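Local coordinates for protein inactive dihydropteroate synthase 2 (Mycobacterium tuberculosis, PDB 2VP8) that seems to lack dihydropteroate synthase activity and probably takes no part in folate metabolism, but probably binds the inhibitor dapsone, at residues B[156-167]-B[207-218]; B[272-280]-B[294-305]. One frame throughout, in Å; residues are numbered along the deposited sequence.

Contact 1: B[156-167]-B[207-218]; sequences AAEFGAGLVCAH and AGVAREKVLIDP. With EDO (1,2-ethanediol), chain F.
Strands 162-166 and 214-217 pair in parallel in the barrel sheet, with Val164, Cys165 and Ala166 opposite Leu215, Ile216 and Asp217. Cys165 is held through both its backbone polar atoms. Its N donates to Leu215 O at 2.8 Å, with an N-H...O angle of 171°. Its O accepts from Asp217 N. The ladder runs on from His167 N to Asp217 O at 2.9 Å.

Side chains alternate between the two faces of the sheet. On one, Val164 CG1 reaches Asp217 CB at 3.7 Å, the two side chains crossing at a slant. On the other, Cys165 SG lies 4.0 Å from Val214 CG1. Helix 186-207 links the two strands in a beta-alpha-beta crossover of the TIM barrel and packs on Leu163 and Cys165.

Before the strands, Val209 CG2 meets Ala156 CB at 3.7 Å. CG2 stands anti to the carbonyl carbon of Val209, which leaves CG1 to face Ala161 O. The extended Lys213 chain runs alongside Gly162 and gives its NZ to Gly160 O at 3.1 Å. Asp217 OD2 is hydrogen-bonded to His220, a position thought to mark family members without synthase activity.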
loop_
_atom_site.group_PDB
_atom_site.type_symbol
_atom_site.label_atom_id
_atom_site.label_comp_id
_atom_site.label_asym_id
_atom_site.label_seq_id
_atom_site.Cartn_x
_atom_site.Cartn_y
_atom_site.Cartn_z
ATOM N N ALA B 156 -21.508 -12.511 -24.558
ATOM C CA ALA B 156 -20.299 -11.718 -24.778
ATOM C C ALA B 156 -19.722 -11.949 -26.167
ATOM O O ALA B 156 -19.304 -11.004 -26.834
ATOM C CB ALA B 156 -19.257 -12.036 -23.718
ATOM N N ALA B 157 -19.716 -13.212 -26.590
ATOM C CA ALA B 157 -19.174 -13.617 -27.880
ATOM C C ALA B 157 -19.926 -12.967 -29.043
ATOM O O ALA B 157 -19.312 -12.370 -29.927
ATOM C CB ALA B 157 -19.206 -15.134 -28.002
ATOM N N GLU B 158 -21.253 -13.082 -29.022
ATOM C CA GLU B 158 -22.127 -12.534 -30.061
ATOM C C GLU B 158 -21.987 -11.014 -30.224
ATOM O O GLU B 158 -21.926 -10.500 -31.343
ATOM C CB GLU B 158 -23.581 -12.914 -29.757
ATOM C CG GLU B 158 -24.641 -12.210 -30.613
ATOM C CD GLU B 158 -26.055 -12.712 -30.330
ATOM O OE1 GLU B 158 -26.202 -13.483 -29.304
ATOM O OE2 GLU B 158 -27.019 -12.340 -31.134
ATOM N N PHE B 159 -21.924 -10.301 -29.102
ATOM C CA PHE B 159 -21.843 -8.844 -29.124
ATOM C C PHE B 159 -20.416 -8.311 -29.214
ATOM O O PHE B 159 -20.213 -7.101 -29.321
ATOM C CB PHE B 159 -22.559 -8.258 -27.909
ATOM C CG PHE B 159 -24.050 -8.240 -28.044
ATOM C CD1 PHE B 159 -24.816 -9.288 -27.551
ATOM C CD2 PHE B 159 -24.692 -7.176 -28.678
ATOM C CE1 PHE B 159 -26.203 -9.277 -27.682
ATOM C CE2 PHE B 159 -26.076 -7.151 -28.807
ATOM C CZ PHE B 159 -26.833 -8.207 -28.309
ATOM N N GLY B 160 -19.434 -9.208 -29.184
ATOM C CA GLY B 160 -18.036 -8.799 -29.192
ATOM C C GLY B 160 -17.705 -8.019 -27.932
ATOM O O GLY B 160 -16.965 -7.036 -27.969
ATOM N N ALA B 161 -18.276 -8.461 -26.817
ATOM C CA ALA B 161 -18.034 -7.850 -25.525
ATOM C C ALA B 161 -17.075 -8.696 -24.704
ATOM O O ALA B 161 -17.020 -9.918 -24.852
ATOM C CB ALA B 161 -19.344 -7.666 -24.780
ATOM N N GLY B 162 -16.310 -8.036 -23.848
ATOM C CA GLY B 162 -15.451 -8.723 -22.899
ATOM C C GLY B 162 -16.242 -9.313 -21.746
ATOM O O GLY B 162 -17.427 -9.003 -21.559
ATOM N N LEU B 163 -15.585 -10.166 -20.971
ATOM C CA LEU B 163 -16.231 -10.805 -19.837
ATOM C C LEU B 163 -15.298 -10.873 -18.638
ATOM O O LEU B 163 -14.104 -11.134 -18.778
ATOM C CB LEU B 163 -16.722 -12.209 -20.216
ATOM C CG LEU B 163 -17.462 -13.011 -19.137
ATOM C CD1 LEU B 163 -18.838 -12.421 -18.844
ATOM C CD2 LEU B 163 -17.582 -14.459 -19.524
ATOM N N VAL B 164 -15.855 -10.619 -17.460
ATOM C CA VAL B 164 -15.130 -10.816 -16.218
ATOM C C VAL B 164 -15.426 -12.224 -15.713
ATOM O O VAL B 164 -16.584 -12.588 -15.489
ATOM C CB VAL B 164 -15.513 -9.755 -15.143
ATOM C CG1 VAL B 164 -14.875 -10.080 -13.789
ATOM C CG2 VAL B 164 -15.118 -8.360 -15.598
ATOM N N CYS B 165 -14.379 -13.022 -15.563
ATOM C CA CYS B 165 -14.517 -14.340 -14.962
ATOM C C CYS B 165 -14.166 -14.240 -13.493
ATOM O O CYS B 165 -12.999 -14.077 -13.130
ATOM C CB CYS B 165 -13.632 -15.362 -15.667
ATOM S SG CYS B 165 -14.092 -15.605 -17.386
ATOM N N ALA B 166 -15.189 -14.317 -12.652
ATOM C CA ALA B 166 -15.010 -14.149 -11.220
ATOM C C ALA B 166 -15.054 -15.476 -10.465
ATOM O O ALA B 166 -15.654 -16.452 -10.921
ATOM C CB ALA B 166 -16.048 -13.182 -10.670
ATOM N N HIS B 167 -14.398 -15.492 -9.309
ATOM C CA HIS B 167 -14.456 -16.616 -8.389
ATOM C C HIS B 167 -15.400 -16.281 -7.242
ATOM O O HIS B 167 -15.196 -15.306 -6.514
ATOM C CB HIS B 167 -13.063 -16.948 -7.855
ATOM C CG HIS B 167 -13.046 -18.076 -6.876
ATOM N ND1 HIS B 167 -12.856 -19.388 -7.254
ATOM C CD2 HIS B 167 -13.202 -18.091 -5.530
ATOM C CE1 HIS B 167 -12.894 -20.162 -6.185
ATOM N NE2 HIS B 167 -13.103 -19.400 -5.126
ATOM N N ALA B 207 -15.830 -20.198 -26.184
ATOM C CA ALA B 207 -17.210 -19.827 -26.540
ATOM C C ALA B 207 -17.255 -18.727 -27.626
ATOM O O ALA B 207 -18.301 -18.504 -28.270
ATOM C CB ALA B 207 -18.015 -19.386 -25.252
ATOM N N GLY B 208 -16.130 -18.036 -27.821
ATOM C CA GLY B 208 -16.033 -16.991 -28.854
ATOM C C GLY B 208 -15.827 -15.591 -28.298
ATOM O O GLY B 208 -16.081 -14.593 -28.982
ATOM N N VAL B 209 -15.386 -15.511 -27.047
ATOM C CA VAL B 209 -15.045 -14.232 -26.442
ATOM C C VAL B 209 -13.581 -13.958 -26.757
ATOM O O VAL B 209 -12.729 -14.819 -26.537
ATOM C CB VAL B 209 -15.276 -14.242 -24.916
ATOM C CG1 VAL B 209 -14.939 -12.886 -24.308
ATOM C CG2 VAL B 209 -16.715 -14.631 -24.593
ATOM N N ALA B 210 -13.293 -12.777 -27.297
ATOM C CA ALA B 210 -11.923 -12.405 -27.638
ATOM C C ALA B 210 -11.022 -12.556 -26.413
ATOM O O ALA B 210 -11.373 -12.115 -25.306
ATOM C CB ALA B 210 -11.875 -10.985 -28.174
ATOM N N ARG B 211 -9.873 -13.198 -26.609
ATOM C CA ARG B 211 -8.957 -13.490 -25.506
ATOM C C ARG B 211 -8.593 -12.238 -24.698
ATOM O O ARG B 211 -8.613 -12.265 -23.464
ATOM C CB ARG B 211 -7.697 -14.191 -26.022
ATOM C CG ARG B 211 -6.718 -14.592 -24.931
ATOM C CD ARG B 211 -5.605 -15.472 -25.474
ATOM N NE ARG B 211 -6.054 -16.844 -25.703
ATOM C CZ ARG B 211 -5.884 -17.850 -24.848
ATOM N NH1 ARG B 211 -5.265 -17.662 -23.687
ATOM N NH2 ARG B 211 -6.333 -19.056 -25.160
ATOM N N GLU B 212 -8.282 -11.148 -25.399
ATOM C CA GLU B 212 -7.794 -9.923 -24.764
ATOM C C GLU B 212 -8.861 -9.173 -23.973
ATOM O O GLU B 212 -8.535 -8.336 -23.130
ATOM C CB GLU B 212 -7.119 -8.989 -25.783
ATOM C CG GLU B 212 -8.014 -8.494 -26.920
ATOM C CD GLU B 212 -8.164 -9.501 -28.053
ATOM O OE1 GLU B 212 -7.471 -10.548 -28.031
ATOM O OE2 GLU B 212 -8.977 -9.237 -28.969
ATOM N N LYS B 213 -10.127 -9.479 -24.231
ATOM C CA LYS B 213 -11.230 -8.802 -23.552
ATOM C C LYS B 213 -11.668 -9.552 -22.292
ATOM O O LYS B 213 -12.611 -9.139 -21.616
ATOM C CB LYS B 213 -12.419 -8.600 -24.501
ATOM C CG LYS B 213 -12.085 -7.878 -25.796
ATOM C CD LYS B 213 -13.343 -7.316 -26.452
ATOM C CE LYS B 213 -13.064 -6.793 -27.860
ATOM N NZ LYS B 213 -14.086 -5.803 -28.298
ATOM N N VAL B 214 -10.984 -10.650 -21.976
ATOM C CA VAL B 214 -11.294 -11.418 -20.770
ATOM C C VAL B 214 -10.430 -10.964 -19.595
ATOM O O VAL B 214 -9.207 -10.930 -19.698
ATOM C CB VAL B 214 -11.099 -12.936 -20.968
ATOM C CG1 VAL B 214 -11.451 -13.682 -19.681
ATOM C CG2 VAL B 214 -11.934 -13.452 -22.124
ATOM N N LEU B 215 -11.081 -10.618 -18.488
ATOM C CA LEU B 215 -10.400 -10.295 -17.239
ATOM C C LEU B 215 -10.763 -11.344 -16.186
ATOM O O LEU B 215 -11.845 -11.937 -16.243
ATOM C CB LEU B 215 -10.804 -8.897 -16.754
ATOM C CG LEU B 215 -10.348 -7.663 -17.550
ATOM C CD1 LEU B 215 -11.180 -7.434 -18.824
ATOM C CD2 LEU B 215 -10.394 -6.427 -16.681
ATOM N N ILE B 216 -9.864 -11.588 -15.237
ATOM C CA ILE B 216 -10.164 -12.530 -14.159
ATOM C C ILE B 216 -10.257 -11.837 -12.809
ATOM O O ILE B 216 -9.446 -10.976 -12.477
ATOM C CB ILE B 216 -9.185 -13.738 -14.096
ATOM C CG1 ILE B 216 -7.746 -13.293 -13.801
ATOM C CG2 ILE B 216 -9.279 -14.583 -15.379
ATOM C CD1 ILE B 216 -6.844 -14.416 -13.301
ATOM N N ASP B 217 -11.270 -12.221 -12.044
ATOM C CA ASP B 217 -11.534 -11.628 -10.742
ATOM C C ASP B 217 -11.548 -12.727 -9.674
ATOM O O ASP B 217 -12.609 -13.212 -9.286
ATOM C CB ASP B 217 -12.852 -10.853 -10.785
ATOM C CG ASP B 217 -13.245 -10.292 -9.443
ATOM O OD1 ASP B 217 -12.400 -10.250 -8.521
ATOM O OD2 ASP B 217 -14.413 -9.885 -9.307
ATOM N N PRO B 218 -10.355 -13.112 -9.194
ATOM C CA PRO B 218 -10.157 -14.268 -8.328
ATOM C C PRO B 218 -10.644 -14.093 -6.894
ATOM O O PRO B 218 -10.926 -15.087 -6.229
ATOM C CB PRO B 218 -8.633 -14.444 -8.330
ATOM C CG PRO B 218 -8.127 -13.559 -9.429
ATOM C CD PRO B 218 -9.078 -12.437 -9.463
HETATM C C1 EDO F . -2.999 -14.786 -22.794
HETATM O O1 EDO F . -3.934 -13.874 -22.196
HETATM C C2 EDO F . -2.711 -15.957 -21.855
HETATM O O2 EDO F . -3.943 -16.553 -21.426
#

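Contact 2: B[272-280]-B[294-305]; sequences LAATALAAA and TRRVLEMVASIQ
The amide of Gln305 meets Ala280 O at its edge, the oxygen lying only 7° out of the amide plane. NE2 donates to this oxygen at 2.8 Å and approaches in the carbonyl plane, on a lone pair. The Gln305 chain is extended beyond CG (chi2 -172°), which carries the amide across to the end of helix 267-280. Within helix 291-306, the guanidinium of Arg295 has Glu299 OE2 at its edge, in plane. This is a salt bridge with a weak hydrogen bond.

The rest of the interface is apolar. The axes of the segments pass 9.3 Å apart at a crossing angle of -40°. Val297 and Val301 point at the other helix. Val297 puts CG2 against Leu272 CD2 at 3.9 Å, while CG1, anti to its own backbone N, lies over the backbone of Ala276. One turn on, Val301 settles among Ala276, Ala279 and Ala280, with CG1 4.0 Å from Ala279 CB. Leu298 CD2 touches both Ala279 CB, at 3.6 Å, and Thr275 CG2, the leucine and threonine side chains crossing near a right angle. Thr275 OG1 instead bonds to Thr271 O in its own helix.

These two helices flank strand 285-288 in the chain and belong to the outer layer of the TIM barrel. Ala276 also packs on Leu277 of the second subunit, and Arg296 forms a salt bridge with its Glu269. Methyl packing sets how closely the helices approach but has little directionality. The Gln305 bond is the one directional tie between the segments, and it gives Ala280 O, in the last turn of helix 267-280, a side-chain partner.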
loop_
_atom_site.group_PDB
_atom_site.type_symbol
_atom_site.label_atom_id
_atom_site.label_comp_id
_atom_site.label_asym_id
_atom_site.label_seq_id
_atom_site.Cartn_x
_atom_site.Cartn_y
_atom_site.Cartn_z
ATOM N N LEU B 272 -6.513 0.824 0.948
ATOM C CA LEU B 272 -5.489 1.442 0.113
ATOM C C LEU B 272 -4.185 0.646 0.165
ATOM O O LEU B 272 -3.531 0.459 -0.867
ATOM C CB LEU B 272 -5.288 2.928 0.437
ATOM C CG LEU B 272 -6.497 3.862 0.175
ATOM C CD1 LEU B 272 -6.102 5.298 0.457
ATOM C CD2 LEU B 272 -7.170 3.751 -1.229
ATOM N N ALA B 273 -3.843 0.144 1.350
ATOM C CA ALA B 273 -2.663 -0.684 1.513
ATOM C C ALA B 273 -2.746 -1.906 0.607
ATOM O O ALA B 273 -1.798 -2.205 -0.118
ATOM C CB ALA B 273 -2.495 -1.101 2.957
ATOM N N ALA B 274 -3.887 -2.595 0.645
ATOM C CA ALA B 274 -4.133 -3.769 -0.189
ATOM C C ALA B 274 -4.101 -3.393 -1.671
ATOM O O ALA B 274 -3.597 -4.153 -2.508
ATOM C CB ALA B 274 -5.457 -4.396 0.163
ATOM N N THR B 275 -4.627 -2.215 -1.990
ATOM C CA THR B 275 -4.649 -1.757 -3.367
ATOM C C THR B 275 -3.211 -1.631 -3.834
ATOM O O THR B 275 -2.837 -2.209 -4.863
ATOM C CB THR B 275 -5.413 -0.419 -3.504
ATOM O OG1 THR B 275 -6.749 -0.585 -3.003
ATOM C CG2 THR B 275 -5.462 0.042 -4.959
ATOM N N ALA B 276 -2.410 -0.914 -3.043
ATOM C CA ALA B 276 -1.005 -0.664 -3.339
ATOM C C ALA B 276 -0.279 -1.963 -3.630
ATOM O O ALA B 276 0.306 -2.133 -4.700
ATOM C CB ALA B 276 -0.357 0.058 -2.187
ATOM N N LEU B 277 -0.358 -2.894 -2.683
ATOM C CA LEU B 277 0.253 -4.204 -2.817
ATOM C C LEU B 277 -0.222 -4.934 -4.070
ATOM O O LEU B 277 0.585 -5.436 -4.843
ATOM C CB LEU B 277 -0.008 -5.033 -1.558
ATOM C CG LEU B 277 1.081 -4.959 -0.472
ATOM C CD1 LEU B 277 1.402 -3.534 -0.040
ATOM C CD2 LEU B 277 0.726 -5.815 0.739
ATOM N N ALA B 278 -1.532 -4.966 -4.279
ATOM C CA ALA B 278 -2.095 -5.661 -5.422
ATOM C C ALA B 278 -1.580 -5.040 -6.724
ATOM O O ALA B 278 -1.171 -5.761 -7.646
ATOM C CB ALA B 278 -3.616 -5.629 -5.361
ATOM N N ALA B 279 -1.591 -3.704 -6.786
ATOM C CA ALA B 279 -1.076 -2.980 -7.939
ATOM C C ALA B 279 0.413 -3.255 -8.166
ATOM O O ALA B 279 0.862 -3.320 -9.305
ATOM C CB ALA B 279 -1.315 -1.510 -7.778
ATOM N N ALA B 280 1.175 -3.419 -7.088
ATOM C CA ALA B 280 2.615 -3.636 -7.213
ATOM C C ALA B 280 2.921 -5.039 -7.716
ATOM O O ALA B 280 3.984 -5.284 -8.277
ATOM C CB ALA B 280 3.318 -3.370 -5.896
ATOM N N THR B 294 -8.138 5.911 -5.003
ATOM C CA THR B 294 -7.525 4.777 -5.676
ATOM C C THR B 294 -6.581 5.268 -6.763
ATOM O O THR B 294 -5.451 4.777 -6.871
ATOM C CB THR B 294 -8.585 3.834 -6.242
ATOM O OG1 THR B 294 -9.428 3.396 -5.168
ATOM C CG2 THR B 294 -7.940 2.627 -6.898
ATOM N N ARG B 295 -7.012 6.262 -7.537
ATOM C CA ARG B 295 -6.159 6.759 -8.600
ATOM C C ARG B 295 -4.813 7.204 -8.040
ATOM O O ARG B 295 -3.764 6.857 -8.594
ATOM C CB ARG B 295 -6.806 7.895 -9.372
ATOM C CG ARG B 295 -6.043 8.211 -10.652
ATOM C CD ARG B 295 -6.384 9.557 -11.199
ATOM N NE ARG B 295 -5.954 10.627 -10.311
ATOM C CZ ARG B 295 -6.775 11.373 -9.579
ATOM N NH1 ARG B 295 -8.090 11.163 -9.624
ATOM N NH2 ARG B 295 -6.275 12.332 -8.805
ATOM N N ARG B 296 -4.853 7.941 -6.928
ATOM C CA ARG B 296 -3.645 8.474 -6.308
ATOM C C ARG B 296 -2.703 7.385 -5.787
ATOM O O ARG B 296 -1.488 7.551 -5.815
ATOM C CB ARG B 296 -3.994 9.504 -5.239
ATOM C CG ARG B 296 -4.499 10.803 -5.853
ATOM C CD ARG B 296 -4.590 11.930 -4.856
ATOM N NE ARG B 296 -5.660 11.688 -3.896
ATOM C CZ ARG B 296 -6.877 12.225 -3.960
ATOM N NH1 ARG B 296 -7.201 13.080 -4.933
ATOM N NH2 ARG B 296 -7.769 11.909 -3.025
ATOM N N VAL B 297 -3.268 6.275 -5.320
ATOM C CA VAL B 297 -2.468 5.141 -4.867
ATOM C C VAL B 297 -1.759 4.494 -6.059
ATOM O O VAL B 297 -0.541 4.331 -6.048
ATOM C CB VAL B 297 -3.329 4.104 -4.112
ATOM C CG1 VAL B 297 -2.602 2.775 -4.001
ATOM C CG2 VAL B 297 -3.703 4.634 -2.727
ATOM N N LEU B 298 -2.530 4.157 -7.091
ATOM C CA LEU B 298 -2.007 3.567 -8.324
ATOM C C LEU B 298 -0.972 4.435 -9.024
ATOM O O LEU B 298 -0.063 3.920 -9.666
ATOM C CB LEU B 298 -3.155 3.283 -9.290
ATOM C CG LEU B 298 -4.264 2.421 -8.699
ATOM C CD1 LEU B 298 -5.295 2.135 -9.771
ATOM C CD2 LEU B 298 -3.699 1.124 -8.127
ATOM N N GLU B 299 -1.122 5.750 -8.920
ATOM C CA GLU B 299 -0.127 6.677 -9.450
ATOM C C GLU B 299 1.192 6.559 -8.678
ATOM O O GLU B 299 2.276 6.597 -9.263
ATOM C CB GLU B 299 -0.661 8.108 -9.422
ATOM C CG GLU B 299 -1.679 8.385 -10.514
ATOM C CD GLU B 299 -2.334 9.762 -10.429
ATOM O OE1 GLU B 299 -2.051 10.537 -9.490
ATOM O OE2 GLU B 299 -3.153 10.068 -11.317
ATOM N N MET B 300 1.093 6.393 -7.363
ATOM C CA MET B 300 2.274 6.327 -6.523
ATOM C C MET B 300 3.021 5.012 -6.766
ATOM O O MET B 300 4.252 5.001 -6.893
ATOM C CB MET B 300 1.880 6.509 -5.057
ATOM C CG MET B 300 3.012 6.423 -4.064
ATOM S SD MET B 300 4.410 7.513 -4.366
ATOM C CE MET B 300 3.770 9.128 -3.931
ATOM N N VAL B 301 2.264 3.917 -6.847
ATOM C CA VAL B 301 2.810 2.602 -7.172
ATOM C C VAL B 301 3.519 2.678 -8.516
ATOM O O VAL B 301 4.677 2.253 -8.658
ATOM C CB VAL B 301 1.706 1.525 -7.217
ATOM C CG1 VAL B 301 2.270 0.180 -7.660
ATOM C CG2 VAL B 301 1.046 1.388 -5.844
ATOM N N ALA B 302 2.833 3.255 -9.492
ATOM C CA ALA B 302 3.404 3.415 -10.817
ATOM C C ALA B 302 4.688 4.261 -10.789
ATOM O O ALA B 302 5.673 3.898 -11.437
ATOM C CB ALA B 302 2.379 3.986 -11.766
ATOM N N SER B 303 4.686 5.359 -10.033
ATOM C CA SER B 303 5.871 6.210 -9.903
ATOM C C SER B 303 7.043 5.475 -9.251
ATOM O O SER B 303 8.164 5.536 -9.738
ATOM C CB SER B 303 5.567 7.479 -9.112
ATOM O OG SER B 303 4.688 8.311 -9.820
ATOM N N ILE B 304 6.773 4.786 -8.149
ATOM C CA ILE B 304 7.790 3.995 -7.471
ATOM C C ILE B 304 8.387 2.965 -8.424
ATOM O O ILE B 304 9.605 2.884 -8.554
ATOM C CB ILE B 304 7.223 3.324 -6.193
ATOM C CG1 ILE B 304 6.949 4.385 -5.130
ATOM C CG2 ILE B 304 8.170 2.243 -5.651
ATOM C CD1 ILE B 304 5.982 3.953 -4.060
ATOM N N GLN B 305 7.529 2.214 -9.111
ATOM C CA GLN B 305 7.981 1.111 -9.969
ATOM C C GLN B 305 8.570 1.526 -11.319
ATOM O O GLN B 305 9.362 0.785 -11.891
ATOM C CB GLN B 305 6.852 0.098 -10.198
ATOM C CG GLN B 305 6.532 -0.773 -8.990
ATOM C CD GLN B 305 5.543 -1.886 -9.296
ATOM O OE1 GLN B 305 4.689 -1.753 -10.184
ATOM N NE2 GLN B 305 5.647 -2.989 -8.555
#

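Contacts 1 and 2 lie on opposite sides of the centre of the chain, their centres about 25 Å apart. Their nearest atoms are about 10 Å apart, and they do not touch. They follow one another in sequence within the same TIM-barrel domain. Contact 1 joins two neighbouring strands of the barrel wall, mainly by backbone bonds. Contact 2 joins two outer helices, mainly through side chains. Contact 1 is tied to His220 through Asp217, whereas contact 2 lies away from that site and borders the second subunit. The ethanediol near Arg211 in contact 1 probably comes from the crystallisation liquor, and its one hydrogen bond to that residue is weak.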